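Local coordinates for alanine racemase 1 (Caldanaerobacter subterraneus subsp. tengcongensis MB4, PDB 4Y2W), which belongs to the alanine racemase family, whose members pair an N-terminal TIM-type barrel with a C-terminal domain built mainly of strands, at residues A[92-97]-A[109-114]; A[132-137]-A[142-147]; A[150-155]-A[192-197]; A[208-213]-A[232-237]; A[336-341]-A[349-354]. The protein carries 1 engineered substitution. One frame throughout, in Å; residues are numbered along the deposited sequence.

Interaction 1: residues A[92-97]-A[109-114]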
# COMPACT_ATOMS: atom_id res chain seq x y z
N THR A 92 -13.88 16.46 16.49
CA THR A 92 -13.89 17.42 15.38
C THR A 92 -14.64 16.92 14.13
O THR A 92 -15.07 17.74 13.31
CB THR A 92 -12.45 17.78 14.97
OG1 THR A 92 -11.71 16.58 14.73
CG2 THR A 92 -11.76 18.59 16.07
N GLN A 93 -14.80 15.61 13.99
CA GLN A 93 -15.46 15.02 12.82
C GLN A 93 -16.84 14.44 13.13
O GLN A 93 -17.38 13.65 12.35
CB GLN A 93 -14.58 13.93 12.21
CG GLN A 93 -13.18 14.38 11.83
CD GLN A 93 -12.29 13.24 11.40
OE1 GLN A 93 -12.74 12.30 10.74
NE2 GLN A 93 -11.01 13.31 11.76
N LEU A 94 -17.43 14.83 14.26
CA LEU A 94 -18.69 14.23 14.71
C LEU A 94 -19.89 14.66 13.89
O LEU A 94 -20.88 13.94 13.82
CB LEU A 94 -18.94 14.54 16.19
CG LEU A 94 -18.11 13.76 17.20
CD1 LEU A 94 -18.39 14.27 18.61
CD2 LEU A 94 -18.37 12.27 17.11
N ARG A 95 -19.81 15.84 13.27
CA ARG A 95 -20.91 16.35 12.46
C ARG A 95 -21.26 15.39 11.32
O ARG A 95 -22.43 15.19 11.01
CB ARG A 95 -20.57 17.74 11.90
CG ARG A 95 -21.77 18.48 11.32
CD ARG A 95 -21.44 19.93 10.98
NE ARG A 95 -20.63 20.05 9.76
CZ ARG A 95 -21.10 19.96 8.52
NH1 ARG A 95 -22.39 19.74 8.29
NH2 ARG A 95 -20.27 20.08 7.49
N GLN A 96 -20.23 14.79 10.73
CA GLN A 96 -20.39 13.98 9.53
C GLN A 96 -21.09 12.65 9.79
O GLN A 96 -21.98 12.25 9.04
CB GLN A 96 -19.01 13.73 8.89
CG GLN A 96 -18.26 14.99 8.49
CD GLN A 96 -18.99 15.81 7.44
OE1 GLN A 96 -18.85 15.57 6.24
NE2 GLN A 96 -19.78 16.78 7.89
N ILE A 97 -20.69 11.97 10.86
CA ILE A 97 -21.29 10.67 11.22
C ILE A 97 -22.77 10.79 11.60
O ILE A 97 -23.56 9.87 11.35
CB ILE A 97 -20.52 9.95 12.35
CG1 ILE A 97 -20.42 10.81 13.61
CG2 ILE A 97 -19.13 9.55 11.86
CD1 ILE A 97 -19.87 10.07 14.81
N ILE A 109 -18.31 7.41 28.69
CA ILE A 109 -19.48 8.30 28.81
C ILE A 109 -19.23 9.70 28.25
O ILE A 109 -20.14 10.31 27.68
CB ILE A 109 -19.97 8.39 30.28
CG1 ILE A 109 -21.37 9.00 30.36
CG2 ILE A 109 -19.00 9.18 31.16
CD1 ILE A 109 -22.44 8.21 29.64
N LYS A 110 -18.02 10.22 28.42
CA LYS A 110 -17.70 11.57 27.96
C LYS A 110 -17.87 11.68 26.45
O LYS A 110 -18.37 12.68 25.95
CB LYS A 110 -16.27 11.95 28.35
CG LYS A 110 -15.96 13.42 28.14
CD LYS A 110 -14.47 13.70 28.28
CE LYS A 110 -14.16 15.17 28.02
NZ LYS A 110 -12.70 15.40 27.83
N TYR A 111 -17.46 10.64 25.74
CA TYR A 111 -17.58 10.58 24.28
C TYR A 111 -19.05 10.47 23.86
O TYR A 111 -19.49 11.14 22.92
CB TYR A 111 -16.77 9.40 23.74
CG TYR A 111 -16.72 9.29 22.22
CD1 TYR A 111 -16.22 10.33 21.44
CD2 TYR A 111 -17.17 8.14 21.57
CE1 TYR A 111 -16.17 10.23 20.06
CE2 TYR A 111 -17.12 8.03 20.19
CZ TYR A 111 -16.63 9.08 19.44
OH TYR A 111 -16.59 8.97 18.07
N ALA A 112 -19.81 9.64 24.57
CA ALA A 112 -21.25 9.49 24.31
C ALA A 112 -22.00 10.81 24.44
O ALA A 112 -22.87 11.11 23.64
CB ALA A 112 -21.84 8.45 25.26
N LYS A 113 -21.65 11.59 25.47
CA LYS A 113 -22.23 12.92 25.67
C LYS A 113 -21.93 13.86 24.50
O LYS A 113 -22.83 14.53 24.00
CB LYS A 113 -21.70 13.56 26.97
CG LYS A 113 -22.24 12.94 28.25
CD LYS A 113 -21.68 13.67 29.47
CE LYS A 113 -22.03 12.97 30.78
NZ LYS A 113 -23.50 12.85 30.99
N GLU A 114 -20.67 13.89 24.09
CA GLU A 114 -20.23 14.72 22.96
C GLU A 114 -20.94 14.32 21.67
O GLU A 114 -21.26 15.17 20.84
CB GLU A 114 -18.71 14.62 22.77
CG GLU A 114 -17.90 15.31 23.86
CD GLU A 114 -16.42 14.96 23.81
OE1 GLU A 114 -15.73 15.13 24.84
OE2 GLU A 114 -15.93 14.52 22.74

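Interaction 2: residues A[132-137]-A[142-147]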
# COMPACT_ATOMS: atom_id res chain seq x y z
N ILE A 132 -17.01 -4.03 24.24
CA ILE A 132 -16.57 -4.61 25.48
C ILE A 132 -15.26 -5.34 25.30
O ILE A 132 -15.09 -6.12 24.40
CB ILE A 132 -17.64 -5.57 26.02
CG1 ILE A 132 -18.99 -4.90 25.99
CG2 ILE A 132 -17.32 -5.97 27.44
CD1 ILE A 132 -19.11 -3.73 26.93
N ASP A 133 -14.33 -5.10 26.20
CA ASP A 133 -13.04 -5.78 26.16
C ASP A 133 -13.09 -7.02 27.06
O ASP A 133 -12.99 -6.91 28.28
CB ASP A 133 -11.93 -4.83 26.60
CG ASP A 133 -10.56 -5.31 26.21
OD1 ASP A 133 -10.33 -6.55 26.17
OD2 ASP A 133 -9.69 -4.45 25.93
N THR A 134 -13.25 -8.19 26.45
CA THR A 134 -13.39 -9.44 27.19
C THR A 134 -12.09 -10.23 27.30
O THR A 134 -12.10 -11.34 27.82
CB THR A 134 -14.46 -10.34 26.54
OG1 THR A 134 -14.18 -10.50 25.15
CG2 THR A 134 -15.84 -9.73 26.70
N GLY A 135 -10.98 -9.66 26.84
CA GLY A 135 -9.68 -10.36 26.87
C GLY A 135 -8.61 -9.85 25.92
O GLY A 135 -7.42 -9.93 26.22
N LEU A 136 -9.04 -9.33 24.77
CA LEU A 136 -8.13 -8.86 23.71
C LEU A 136 -7.23 -7.68 24.13
O LEU A 136 -6.15 -7.49 23.57
CB LEU A 136 -8.95 -8.49 22.47
CG LEU A 136 -8.22 -8.03 21.20
CD1 LEU A 136 -7.33 -9.12 20.62
CD2 LEU A 136 -9.23 -7.57 20.16
N GLY A 137 -7.68 -6.88 25.10
CA GLY A 137 -6.89 -5.76 25.62
C GLY A 137 -6.70 -4.61 24.64
O GLY A 137 -5.78 -3.81 24.80
N ILE A 142 -13.02 -2.39 30.28
CA ILE A 142 -12.41 -3.49 31.04
C ILE A 142 -13.00 -3.59 32.45
O ILE A 142 -13.14 -4.69 32.98
CB ILE A 142 -10.86 -3.40 31.09
CG1 ILE A 142 -10.39 -2.03 31.60
CG2 ILE A 142 -10.28 -3.69 29.72
CD1 ILE A 142 -8.93 -2.01 32.00
N ASP A 143 -13.33 -2.44 33.05
CA ASP A 143 -14.05 -2.40 34.33
C ASP A 143 -15.54 -2.59 34.03
O ASP A 143 -16.22 -1.66 33.59
CB ASP A 143 -13.79 -1.06 35.03
CG ASP A 143 -14.46 -0.96 36.40
OD1 ASP A 143 -15.31 -1.81 36.74
OD2 ASP A 143 -14.13 -0.01 37.14
N PHE A 144 -16.03 -3.81 34.26
CA PHE A 144 -17.42 -4.17 33.93
C PHE A 144 -18.42 -3.46 34.85
O PHE A 144 -19.57 -3.22 34.47
CB PHE A 144 -17.62 -5.68 34.03
CG PHE A 144 -17.10 -6.45 32.83
CD1 PHE A 144 -15.98 -6.02 32.13
CD2 PHE A 144 -17.72 -7.62 32.43
CE1 PHE A 144 -15.50 -6.73 31.04
CE2 PHE A 144 -17.25 -8.34 31.34
CZ PHE A 144 -16.14 -7.89 30.65
N ASP A 145 -17.97 -3.13 36.05
CA ASP A 145 -18.77 -2.40 37.03
C ASP A 145 -19.04 -0.97 36.54
O ASP A 145 -20.17 -0.49 36.56
CB ASP A 145 -18.04 -2.37 38.38
CG ASP A 145 -18.96 -2.15 39.55
OD1 ASP A 145 -19.96 -2.89 39.67
OD2 ASP A 145 -18.68 -1.24 40.36
N LEU A 146 -17.98 -0.31 36.08
CA LEU A 146 -18.08 1.00 35.44
C LEU A 146 -18.91 0.94 34.16
O LEU A 146 -19.67 1.86 33.87
CB LEU A 146 -16.68 1.52 35.10
CG LEU A 146 -16.58 2.80 34.27
CD1 LEU A 146 -17.25 3.95 35.00
CD2 LEU A 146 -15.12 3.13 33.97
N ALA A 147 -18.74 -0.13 33.40
CA ALA A 147 -19.44 -0.30 32.13
C ALA A 147 -20.95 -0.27 32.32
O ALA A 147 -21.65 0.45 31.60
CB ALA A 147 -19.02 -1.61 31.46

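Interaction 3: residues A[150-155]-A[192-197]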
# COMPACT_ATOMS: atom_id res chain seq x y z
N GLU A 150 -22.26 3.42 33.09
CA GLU A 150 -22.22 4.32 31.94
C GLU A 150 -23.15 3.88 30.81
O GLU A 150 -23.78 4.72 30.17
CB GLU A 150 -20.79 4.46 31.42
CG GLU A 150 -19.84 5.09 32.42
CD GLU A 150 -18.49 5.45 31.83
OE1 GLU A 150 -18.16 4.96 30.73
OE2 GLU A 150 -17.75 6.24 32.46
N ILE A 151 -23.24 2.58 30.58
CA ILE A 151 -24.14 2.03 29.57
C ILE A 151 -25.60 2.31 29.92
O ILE A 151 -26.41 2.58 29.03
CB ILE A 151 -23.90 0.52 29.37
CG1 ILE A 151 -22.56 0.29 28.67
CG2 ILE A 151 -25.01 -0.11 28.53
CD1 ILE A 151 -22.05 -1.13 28.76
N LEU A 152 -25.93 2.26 31.21
CA LEU A 152 -27.30 2.53 31.66
C LEU A 152 -27.68 4.00 31.50
O LEU A 152 -28.84 4.32 31.25
CB LEU A 152 -27.51 2.07 33.12
CG LEU A 152 -27.71 0.56 33.31
CD1 LEU A 152 -27.45 0.15 34.75
CD2 LEU A 152 -29.10 0.14 32.87
N GLU A 153 -26.71 4.90 31.65
CA GLU A 153 -26.95 6.32 31.41
C GLU A 153 -27.22 6.56 29.93
O GLU A 153 -28.17 7.26 29.57
CB GLU A 153 -25.75 7.15 31.88
CG GLU A 153 -26.08 8.63 32.06
CD GLU A 153 -24.95 9.43 32.69
OE1 GLU A 153 -24.95 10.67 32.54
OE2 GLU A 153 -24.06 8.82 33.34
N MET A 154 -26.39 5.96 29.07
CA MET A 154 -26.55 6.06 27.62
C MET A 154 -27.93 5.62 27.14
O MET A 154 -28.47 6.18 26.18
CB MET A 154 -25.48 5.24 26.90
CG MET A 154 -24.08 5.81 26.99
SD MET A 154 -22.87 4.75 26.19
CE MET A 154 -21.40 5.13 27.13
N ALA A 155 -28.50 4.62 27.80
CA ALA A 155 -29.84 4.12 27.48
C ALA A 155 -30.92 5.18 27.70
O ALA A 155 -31.98 5.14 27.08
CB ALA A 155 -30.15 2.88 28.29
N SER A 192 -26.42 -10.12 31.05
CA SER A 192 -27.38 -10.56 32.07
C SER A 192 -27.60 -9.48 33.12
O SER A 192 -28.73 -9.21 33.51
CB SER A 192 -26.90 -11.85 32.75
OG SER A 192 -27.08 -12.97 31.91
N SER A 193 -26.51 -8.87 33.57
CA SER A 193 -26.59 -7.80 34.56
C SER A 193 -27.36 -6.60 34.02
O SER A 193 -28.13 -5.97 34.75
CB SER A 193 -25.19 -7.38 35.00
OG SER A 193 -25.23 -6.74 36.26
N LEU A 194 -27.17 -6.29 32.74
CA LEU A 194 -27.88 -5.19 32.07
C LEU A 194 -29.35 -5.52 31.82
O LEU A 194 -30.21 -4.65 31.98
CB LEU A 194 -27.22 -4.83 30.74
CG LEU A 194 -25.84 -4.15 30.79
CD1 LEU A 194 -25.26 -4.08 29.39
CD2 LEU A 194 -25.92 -2.77 31.42
N GLU A 195 -29.63 -6.75 31.42
CA GLU A 195 -31.01 -7.19 31.20
C GLU A 195 -31.81 -7.24 32.51
O GLU A 195 -33.03 -7.09 32.50
CB GLU A 195 -31.06 -8.55 30.50
CG GLU A 195 -30.65 -8.50 29.03
CD GLU A 195 -31.16 -9.68 28.21
OE1 GLU A 195 -32.26 -10.20 28.51
OE2 GLU A 195 -30.46 -10.09 27.26
N LYS A 196 -31.11 -7.43 33.63
CA LYS A 196 -31.73 -7.36 34.96
C LYS A 196 -32.09 -5.92 35.35
O LYS A 196 -32.95 -5.71 36.21
CB LYS A 196 -30.80 -7.96 36.03
CG LYS A 196 -30.81 -9.48 36.05
CD LYS A 196 -29.62 -10.05 36.81
CE LYS A 196 -29.57 -11.57 36.68
NZ LYS A 196 -28.28 -12.14 37.17
N LYS A 197 -31.44 -4.95 34.71
CA LYS A 197 -31.82 -3.54 34.84
C LYS A 197 -32.74 -3.08 33.70
O LYS A 197 -32.78 -1.90 33.37
CB LYS A 197 -30.56 -2.66 34.90
CG LYS A 197 -29.58 -3.04 36.00
CD LYS A 197 -30.05 -2.56 37.37
CE LYS A 197 -29.43 -3.39 38.50
NZ LYS A 197 -27.95 -3.53 38.39

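Interaction 4: residues A[208-213]-A[232-237]. With PO4 (phosphate ion), chain C.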
# COMPACT_ATOMS: atom_id res chain seq x y z
N ASN A 208 -16.03 -13.25 14.87
CA ASN A 208 -15.39 -13.04 13.57
C ASN A 208 -15.30 -14.39 12.84
O ASN A 208 -15.79 -15.39 13.36
CB ASN A 208 -14.00 -12.40 13.74
CG ASN A 208 -13.06 -13.23 14.61
OD1 ASN A 208 -13.49 -14.14 15.33
ND2 ASN A 208 -11.77 -12.91 14.55
N ALA A 209 -14.70 -14.42 11.65
CA ALA A 209 -14.67 -15.64 10.81
C ALA A 209 -14.25 -16.92 11.56
O ALA A 209 -14.84 -17.98 11.34
CB ALA A 209 -13.77 -15.42 9.60
N ALA A 210 -13.25 -16.81 12.42
CA ALA A 210 -12.73 -17.98 13.15
C ALA A 210 -13.78 -18.60 14.06
O ALA A 210 -13.94 -19.82 14.10
CB ALA A 210 -11.50 -17.59 13.95
N ALA A 211 -14.50 -17.76 14.79
CA ALA A 211 -15.55 -18.21 15.70
C ALA A 211 -16.84 -18.58 14.96
O ALA A 211 -17.61 -19.40 15.45
CB ALA A 211 -15.83 -17.14 16.75
N ILE A 212 -17.06 -17.98 13.80
CA ILE A 212 -18.23 -18.32 12.98
C ILE A 212 -18.17 -19.77 12.51
O ILE A 212 -19.19 -20.45 12.46
CB ILE A 212 -18.36 -17.37 11.77
CG1 ILE A 212 -18.72 -15.96 12.24
CG2 ILE A 212 -19.41 -17.86 10.79
CD1 ILE A 212 -18.31 -14.87 11.28
N LEU A 213 -16.97 -20.23 12.16
CA LEU A 213 -16.78 -21.60 11.69
C LEU A 213 -16.86 -22.60 12.85
O LEU A 213 -17.56 -23.61 12.77
CB LEU A 213 -15.44 -21.73 10.98
CG LEU A 213 -15.27 -20.92 9.69
CD1 LEU A 213 -13.81 -20.87 9.28
CD2 LEU A 213 -16.13 -21.49 8.57
N ALA A 232 -10.45 -16.65 1.55
CA ALA A 232 -9.35 -17.11 2.39
C ALA A 232 -9.80 -17.38 3.82
O ALA A 232 -10.84 -16.90 4.26
CB ALA A 232 -8.23 -16.07 2.38
N TYR A 233 -9.01 -18.16 4.54
CA TYR A 233 -9.27 -18.45 5.94
C TYR A 233 -8.29 -17.66 6.81
O TYR A 233 -7.19 -17.33 6.36
CB TYR A 233 -9.14 -19.95 6.21
CG TYR A 233 -10.26 -20.77 5.59
CD1 TYR A 233 -11.52 -20.80 6.16
CD2 TYR A 233 -10.04 -21.53 4.43
CE1 TYR A 233 -12.54 -21.56 5.61
CE2 TYR A 233 -11.06 -22.28 3.87
CZ TYR A 233 -12.31 -22.29 4.46
OH TYR A 233 -13.33 -23.04 3.92
N PRO A 234 -8.69 -17.34 8.06
CA PRO A 234 -7.85 -16.54 8.95
C PRO A 234 -6.63 -17.29 9.50
O PRO A 234 -5.65 -16.66 9.88
CB PRO A 234 -8.80 -16.16 10.09
CG PRO A 234 -9.82 -17.25 10.11
CD PRO A 234 -9.98 -17.69 8.68
N SER A 235 -6.70 -18.62 9.54
CA SER A 235 -5.60 -19.43 10.05
C SER A 235 -5.73 -20.87 9.56
O SER A 235 -6.60 -21.18 8.73
CB SER A 235 -5.57 -19.39 11.58
OG SER A 235 -6.67 -20.09 12.12
N LYS A 236 -4.87 -21.75 10.07
CA LYS A 236 -4.92 -23.17 9.73
C LYS A 236 -5.74 -23.99 10.73
O LYS A 236 -6.06 -25.14 10.45
CB LYS A 236 -3.51 -23.73 9.61
CG LYS A 236 -2.68 -23.01 8.56
CD LYS A 236 -1.38 -23.73 8.25
CE LYS A 236 -0.72 -23.17 7.00
NZ LYS A 236 -0.47 -21.70 7.08
N ARG A 237 -6.10 -23.40 11.87
CA ARG A 237 -6.87 -24.09 12.91
C ARG A 237 -8.37 -23.77 12.83
O ARG A 237 -9.00 -23.42 13.83
CB ARG A 237 -6.35 -23.73 14.30
CG ARG A 237 -4.84 -23.80 14.48
CD ARG A 237 -4.47 -24.05 15.93
NE ARG A 237 -3.48 -23.10 16.44
CZ ARG A 237 -2.18 -23.10 16.14
NH1 ARG A 237 -1.67 -24.01 15.31
NH2 ARG A 237 -1.38 -22.18 16.67
P PO4 C . -12.15 -11.35 10.20
O1 PO4 C . -12.84 -12.47 9.45
O2 PO4 C . -11.37 -11.91 11.37
O3 PO4 C . -13.19 -10.38 10.72
O4 PO4 C . -11.20 -10.63 9.27

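Interaction 5: residues A[336-341]-A[349-354]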
# COMPACT_ATOMS: atom_id res chain seq x y z
N VAL A 336 0.31 -14.51 -13.47
CA VAL A 336 -0.49 -14.46 -12.25
C VAL A 336 0.42 -14.49 -11.02
O VAL A 336 1.29 -15.34 -10.89
CB VAL A 336 -1.51 -15.62 -12.19
CG1 VAL A 336 -2.28 -15.62 -10.88
CG2 VAL A 336 -2.47 -15.52 -13.36
N ILE A 337 0.19 -13.53 -10.12
CA ILE A 337 0.97 -13.38 -8.90
C ILE A 337 0.23 -14.00 -7.72
O ILE A 337 0.83 -14.68 -6.88
CB ILE A 337 1.20 -11.88 -8.60
CG1 ILE A 337 1.84 -11.20 -9.82
CG2 ILE A 337 2.06 -11.70 -7.36
CD1 ILE A 337 1.57 -9.71 -9.89
N ILE A 338 -1.08 -13.72 -7.66
CA ILE A 338 -1.99 -14.32 -6.69
C ILE A 338 -3.19 -14.83 -7.47
O ILE A 338 -3.74 -14.11 -8.30
CB ILE A 338 -2.50 -13.29 -5.66
CG1 ILE A 338 -1.33 -12.66 -4.91
CG2 ILE A 338 -3.49 -13.95 -4.70
CD1 ILE A 338 -1.73 -11.49 -4.03
N GLY A 339 -3.59 -16.08 -7.22
CA GLY A 339 -4.77 -16.65 -7.85
C GLY A 339 -4.51 -17.83 -8.77
O GLY A 339 -3.43 -18.43 -8.76
N THR A 340 -5.51 -18.14 -9.59
CA THR A 340 -5.57 -19.38 -10.36
C THR A 340 -5.20 -19.14 -11.83
O THR A 340 -5.44 -18.07 -12.36
CB THR A 340 -6.98 -20.00 -10.28
OG1 THR A 340 -7.25 -20.41 -8.93
CG2 THR A 340 -7.13 -21.22 -11.20
N GLN A 341 -4.60 -20.15 -12.45
CA GLN A 341 -4.30 -20.13 -13.88
C GLN A 341 -4.07 -21.56 -14.39
O GLN A 341 -3.05 -22.16 -14.09
CB GLN A 341 -3.06 -19.26 -14.16
CG GLN A 341 -2.93 -18.81 -15.61
CD GLN A 341 -1.59 -18.17 -15.92
OE1 GLN A 341 -0.54 -18.79 -15.76
NE2 GLN A 341 -1.62 -16.92 -16.39
N GLU A 349 -3.00 -17.44 0.45
CA GLU A 349 -2.49 -18.07 1.67
C GLU A 349 -1.05 -18.56 1.50
O GLU A 349 -0.23 -18.41 2.41
CB GLU A 349 -3.39 -19.23 2.11
CG GLU A 349 -3.10 -19.71 3.53
CD GLU A 349 -4.08 -20.76 4.03
OE1 GLU A 349 -3.95 -21.16 5.21
OE2 GLU A 349 -4.96 -21.17 3.26
N SER A 350 -0.74 -19.14 0.34
CA SER A 350 0.63 -19.56 0.03
C SER A 350 1.60 -18.38 0.10
O SER A 350 2.71 -18.52 0.63
CB SER A 350 0.70 -20.18 -1.37
OG SER A 350 -0.10 -21.34 -1.45
N MET A 351 1.18 -17.23 -0.43
CA MET A 351 2.00 -16.02 -0.38
C MET A 351 2.19 -15.54 1.05
O MET A 351 3.30 -15.19 1.45
CB MET A 351 1.37 -14.92 -1.24
CG MET A 351 2.15 -13.61 -1.21
SD MET A 351 1.93 -12.60 -2.69
CE MET A 351 2.96 -13.49 -3.85
N ALA A 352 1.11 -15.53 1.83
CA ALA A 352 1.15 -15.13 3.23
C ALA A 352 2.10 -16.00 4.06
O ALA A 352 2.82 -15.49 4.93
CB ALA A 352 -0.25 -15.17 3.83
N ASP A 353 2.10 -17.30 3.79
CA ASP A 353 2.99 -18.23 4.47
C ASP A 353 4.45 -17.92 4.16
O ASP A 353 5.27 -17.79 5.07
CB ASP A 353 2.68 -19.68 4.07
CG ASP A 353 1.29 -20.12 4.49
OD1 ASP A 353 0.65 -19.41 5.29
OD2 ASP A 353 0.84 -21.17 4.01
N LYS A 354 4.77 -17.78 2.88
CA LYS A 354 6.14 -17.55 2.42
C LYS A 354 6.81 -16.34 3.09
O LYS A 354 7.99 -16.40 3.41
CB LYS A 354 6.18 -17.41 0.89
CG LYS A 354 7.57 -17.24 0.29
CD LYS A 354 8.43 -18.50 0.37
CE LYS A 354 8.00 -19.57 -0.62
NZ LYS A 354 9.02 -20.65 -0.74

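Interaction 1: residues A[92-97]-A[109-114]
L94 and E114 mark the nearest approach of the two backbones, with their CA atoms 8.4 Å apart. The contact joins two successive elements on the outside of the TIM-type barrel: the chain entering helix 94-99, which follows barrel strand 83-85, and helix 109-121, which follows strand 103-106. At this spacing the backbones are bridged by side chains, chiefly L94, whose CB points at the other segment. Its CG lies beside the backbone N (chi1 -75°), and the two methyls then fork between two partners one helical turn apart. CD2 goes to Y111, 3.9 Å from its OH and 4.2 Å from its CE1, approaching the ring obliquely. Y111 gets there by length: with CG anti to the backbone N (chi1 -175°), the ring extends from its helix until the phenol end reaches L94. That end is anchored by a hydrogen bond between Y111 OH and T89 O, while the Y88 ring meets Y111 with the planes at about 40°. L115, farther along helix 109-121, packs against both L94 and I97. Next to this apolar patch the chain faces the dimer partner, where T92 OG1 and Q93 NE2 both hydrogen-bond D4 O of the second subunit. The other methyl of L94, CD1, rests on the helix backbone itself, 3.7 Å from E114 O and 4.2 Å from E114 CB.

Interaction 2: residues A[132-137]-A[142-147]
In I142 a chi1 of 53° places CG1 between the backbone N and the carbonyl carbon, so that CG2 is the branch turned to D133; in D133 the carboxylate swings anti to the backbone N (chi1 -163°). The two side chains then run side by side, pointing the same way, with D133 CB 3.7 Å from I142 CG2. F144 brings the outer end of its ring up to the same loop. D133 O lies in the ring plane, 3.7 Å from F144 CE1, and T134 CG2 also sits at the edge, whereas I132 CG2 comes in obliquely, 3.9 Å from F144 CZ. This is a beta-to-alpha connection of the TIM-type barrel, leading from strand 126-131 into helix 144-155. R138, which lines the pocket of a bound alanine, belongs to the same connection, and G137 O accepts from K258 NZ of the second subunit. D133 OD1 accepts from G135 N at 3.2 Å, nearly along its C-O axis, which makes an Asx turn, and also from G137 N on its syn lone pair at 2.9 Å, so one carboxylate oxygen holds two amides of the loop. T134 OG1 bonds S167 OG and Q183 NE2. At the helix start, D143 is the N-cap, its OD1 accepting from L146 N at 3.1 Å from above the carboxylate plane.

Interaction 3: residues A[150-155]-A[192-197]
L152 reaches from helix 144-155 to L194 of helix 177-195 and to K197, three residues on; L152 CA and L194 CA lie 7.8 Å apart. The CB of L152 points at the other segment, but the touching begins one atom farther out: CG lies 4.2 Å from L194 CD2. Beyond it the side chain forks over the base of K197. CD2 meets K197 CB at 3.8 Å and CD1 meets K197 CG at 4.0 Å, so that the leucine and the lysine cross at about a right angle. The lysine bends at chi2 (-77°), and its end leads away from the contact. Alongside, I151 CG2 faces both methyls of L194, 4.0 Å from CD2 and 4.1 Å from CD1, again with the side chains at about a right angle. The two helices are neighbours on the outside of the TIM-type barrel; I130 of strand 126-131 packs against I151, and L199 fills in against both I151 and L152. Only carbon atoms meet across the segments, K197 included, so the contact rests on apolar packing rather than on directional bonds, and the amino group of K197 takes no part.

Interaction 4: residues A[208-213]-A[232-237]
A210 and P234 bring the two segments closest, their CA atoms 6.6 Å apart, and the closely packed part lies here and at L213; all five touching residues are buried. P234 CG rests on the opening turn of helix 209-214, 4.2 Å from both the N and the CB of A210 and 4.4 Å from A209 CB. One turn later L213 CD1 sits at the edge of the Y233 ring, near its plane, 3.9 Å from both CD1 and CE1 of Y233; the two side chains cross at about a right angle. From S235 onward the loop draws off the helix. S235 OG hydrogen-bonds S173 O and takes a weak bond from R237 N, while K236 and R237 are exposed. The phosphate at the helix start is held only weakly by this segment: N208, the N-cap residue, offers ND2 to phosphate O2 at 3.4 Å, and A209 N lies 3.5 Å from phosphate O1. The ion probably comes from the crystallisation liquor; its position, at the start of the helix after the seventh strand, is consistent with the phosphate site common in TIM barrels, and the positive end of the helix would favour an anion there. A bound alanine lies about 7 Å from the P234 side chain. The short helix directly follows barrel strand 203-208, and the loop 232-237 passes over it on the way from the last barrel strand, 222-224, to strand 248-260 of the mixed sheet.

Interaction 5: residues A[336-341]-A[349-354]
M351 lays its sulfur against I338 and its terminal methyl against I337. SD lies 3.9 Å from I338 CG1 and 4.1 Å from I338 CD1, the two side chains crossing at about a right angle. CE goes to the preceding residue, 4.0 Å from I337 CG2 and 3.9 Å from I337 O. The methionine reaches this far because CG stands anti to the backbone N (chi1 178°) and the chain stays extended until a bend at chi3 (-76°) turns the methyl to I337. The next shell is largely apolar: V362 touches both I338 and M351, L295 and Y299 pack on M351, and L291 and L301 on I337. The two isoleucines are set by the backbone. Both lie against F250 in a classic beta bulge, with backbone bonds from each to that residue, and the chain turns a corner through 337-339. G339 takes a phi of 116°, which glycine adopts easily. Beyond the corner, T340 OG1 bonds E246 OE1 and T345 OG1, and T340 O accepts from R249 NH1, bonds that probably steady the outgoing chain. On the helix, away from M351, E349 OE1 makes a salt bridge with R240 NH2. The contact thus places helix 348-354 against the corner that follows strand 334-336, in the strand-rich C-terminal domain; strand 248-260 runs antiparallel beside that strand, strand 300-303 also packs on the corner, and helix 359-365 packs on I338, M351 and A352.

How the interactions relate
Interactions 1, 2, 3 and 4 belong to the barrel domain, interaction 5 to the C-terminal domain. Interactions 2 and 3 share helix 144-155, one at its start and the other farther along, and interaction 3 is the more exposed. Interaction 1 is joined to interaction 3 by a salt bridge, K113 NZ to E153 OE1 at 3.0 Å. Interactions 1 and 2 also border the second subunit. Interactions 4 and 5 lie nearer the chain's centre and are tied to each other by K236 NZ and D353 OD1, 3.1 Å apart, a salt bridge between the loop after the barrel and the C-terminal domain. Apolar packing dominates throughout; interaction 2 adds an Asx turn and an aspartate N-cap, interaction 4 an ion, and interaction 5 a methionine sulfur.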